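Local structure of N(G),N(G)-dimethylarginine dimethylaminohydrolase (1H70) at residues N37-A42 with S250-F255. The protein hydrolyses the methylated arginines ADMA and MMA, inhibitors of nitric oxide synthase, to citrulline and dimethylamine or methylamine. The protein carries 1 engineered substitution. Sequence-based numbering, arbitrary orientation.
Engineered in segment 250-255: Ser250 (natural residue Cys). With CIR (citrulline), chain B.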
# COMPACT_ATOMS: atom_id res chain seq x y z
N ASN A 37 9.85 -6.37 12.02
CA ASN A 37 9.88 -7.77 12.42
C ASN A 37 8.49 -8.11 12.96
O ASN A 37 7.92 -9.13 12.59
CB ASN A 37 10.97 -8.01 13.46
CG ASN A 37 11.06 -9.46 13.89
OD1 ASN A 37 11.26 -10.37 13.05
ND2 ASN A 37 10.91 -9.70 15.19
N ALA A 38 7.92 -7.25 13.79
CA ALA A 38 6.59 -7.51 14.35
C ALA A 38 5.55 -7.65 13.24
O ALA A 38 4.59 -8.44 13.33
CB ALA A 38 6.21 -6.40 15.35
N TYR A 39 5.73 -6.86 12.18
CA TYR A 39 4.84 -6.87 11.03
C TYR A 39 4.96 -8.21 10.30
O TYR A 39 3.97 -8.81 9.92
CB TYR A 39 5.21 -5.70 10.12
CG TYR A 39 4.52 -5.52 8.79
CD1 TYR A 39 3.17 -5.16 8.71
CD2 TYR A 39 5.23 -5.65 7.59
CE1 TYR A 39 2.56 -4.93 7.48
CE2 TYR A 39 4.62 -5.42 6.35
CZ TYR A 39 3.27 -5.08 6.31
OH TYR A 39 2.63 -4.86 5.10
N ILE A 40 6.19 -8.68 10.11
CA ILE A 40 6.38 -10.00 9.47
C ILE A 40 5.79 -11.14 10.30
O ILE A 40 5.16 -12.06 9.75
CB ILE A 40 7.89 -10.23 9.19
CG1 ILE A 40 8.41 -9.19 8.19
CG2 ILE A 40 8.15 -11.63 8.62
CD1 ILE A 40 7.70 -9.20 6.82
N ARG A 41 5.95 -11.07 11.62
CA ARG A 41 5.42 -12.11 12.49
C ARG A 41 3.91 -12.15 12.45
O ARG A 41 3.33 -13.20 12.58
CB ARG A 41 5.92 -11.96 13.94
CG ARG A 41 7.43 -12.00 14.06
CD ARG A 41 7.88 -12.08 15.52
NE ARG A 41 7.59 -13.40 16.06
CZ ARG A 41 7.93 -13.79 17.29
NH1 ARG A 41 8.57 -12.93 18.07
NH2 ARG A 41 7.64 -15.01 17.75
N ALA A 42 3.28 -10.98 12.29
CA ALA A 42 1.83 -10.92 12.13
C ALA A 42 1.46 -11.58 10.80
O ALA A 42 0.52 -12.38 10.71
CB ALA A 42 1.38 -9.46 12.13
N SER A 250 1.69 0.01 2.86
CA SER A 250 2.94 0.44 2.23
C SER A 250 4.05 -0.57 2.23
O SER A 250 4.91 -0.56 1.34
CB SER A 250 3.46 1.65 3.03
OG SER A 250 2.35 2.45 3.43
N MET A 251 4.08 -1.39 3.27
CA MET A 251 5.18 -2.30 3.53
C MET A 251 5.10 -3.68 2.89
O MET A 251 5.98 -4.53 3.14
CB MET A 251 5.40 -2.35 5.05
CG MET A 251 6.03 -1.01 5.48
SD MET A 251 6.61 -1.02 7.19
CE MET A 251 5.00 -1.23 7.96
N SER A 252 4.08 -3.93 2.06
CA SER A 252 4.06 -5.23 1.40
C SER A 252 3.32 -5.18 0.09
O SER A 252 2.63 -4.21 -0.22
CB SER A 252 3.48 -6.35 2.26
OG SER A 252 2.19 -6.10 2.82
N LEU A 253 3.54 -6.24 -0.69
CA LEU A 253 2.82 -6.55 -1.93
C LEU A 253 2.05 -7.82 -1.55
O LEU A 253 2.62 -8.72 -0.95
CB LEU A 253 3.78 -6.88 -3.06
CG LEU A 253 4.35 -5.89 -4.09
CD1 LEU A 253 3.84 -4.51 -4.09
CD2 LEU A 253 5.85 -5.99 -4.33
N ARG A 254 0.75 -7.88 -1.83
CA ARG A 254 -0.14 -8.95 -1.45
C ARG A 254 -0.86 -9.50 -2.68
O ARG A 254 -1.52 -8.74 -3.37
CB ARG A 254 -1.17 -8.37 -0.47
CG ARG A 254 -0.54 -7.79 0.78
CD ARG A 254 -1.46 -6.89 1.63
NE ARG A 254 -1.70 -5.61 0.94
CZ ARG A 254 -0.91 -4.54 0.96
NH1 ARG A 254 -1.34 -3.44 0.31
NH2 ARG A 254 0.26 -4.52 1.61
N PHE A 255 -0.72 -10.79 -2.97
CA PHE A 255 -1.33 -11.40 -4.15
C PHE A 255 -1.47 -12.92 -4.08
O PHE A 255 -1.23 -13.50 -3.01
CB PHE A 255 -0.52 -11.01 -5.40
CG PHE A 255 0.93 -11.46 -5.37
CD1 PHE A 255 1.33 -12.63 -5.99
CD2 PHE A 255 1.89 -10.69 -4.74
CE1 PHE A 255 2.66 -13.04 -5.95
CE2 PHE A 255 3.22 -11.07 -4.72
CZ PHE A 255 3.61 -12.26 -5.34
OXT PHE A 255 -1.83 -13.52 -5.10
C CIR B . 7.66 8.37 0.48
O CIR B . 7.61 7.94 -0.72
OXT CIR B . 7.55 9.65 0.71
CA CIR B . 7.79 7.40 1.62
N CIR B . 8.50 8.05 2.74
C3 CIR B . 6.39 6.92 2.06
C4 CIR B . 5.77 6.05 0.95
C5 CIR B . 4.38 5.62 1.38
N6 CIR B . 3.78 4.73 0.37
C7 CIR B . 2.65 4.06 0.53
O7 CIR B . 1.97 4.11 1.57
N8 CIR B . 2.23 3.27 -0.48
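Tyr39 on helix 29-43 and Met251, in the turn that leads into strand 253-254, are the residues whose CA atoms come closest, 8.8 Å apart, and the Tyr39 side chain spans that gap. With CG anti to the backbone N (chi1 175°), the ring reaches out from the helix and brings its hydroxyl to Ser252. The methionine passes across the ring at a slant, its CB 3.4 Å from Tyr39 CE2. A bend at the thioether (chi3 -65°) carries the methyl CE over one ring face. There it makes a CH-pi contact, 4.2 Å from the centroid and only 3° off the normal; the sulfur also lies near the ring, but obliquely, a Met-aromatic contact. Beyond the ring, Tyr39 OH and Ser252 OG share a short hydrogen bond of 2.6 Å, and the phenol also has a weak bond to the carbonyl of Val248. Ser252 OG also accepts a bond from Arg254 NH2, 2.8 Å away, and lies at the edge of the guanidinium, nearly in its plane. Helix 29-43 and the C-terminal strand, which runs antiparallel to strand 5-9 at the margin of a three-stranded sheet, thus meet within the pentein fold, a five-bladed alpha/beta propeller, beside the citrulline site. Arg254 NH2 also donates to the carbonyl of Ser249, while NH1 forms a salt bridge with Glu66, a residue of the citrulline pocket; the polar chain from Tyr39 therefore extends to a side chain that binds the ligand. Next to Met251, the engineered Ser250 stands at the position of the inferred nucleophile, a cysteine in the natural enzyme. Its OG donates to citrulline O7 at 2.5 Å, and Asp61, Asp67 and Arg86 are among the other residues hydrogen-bonded to the ligand.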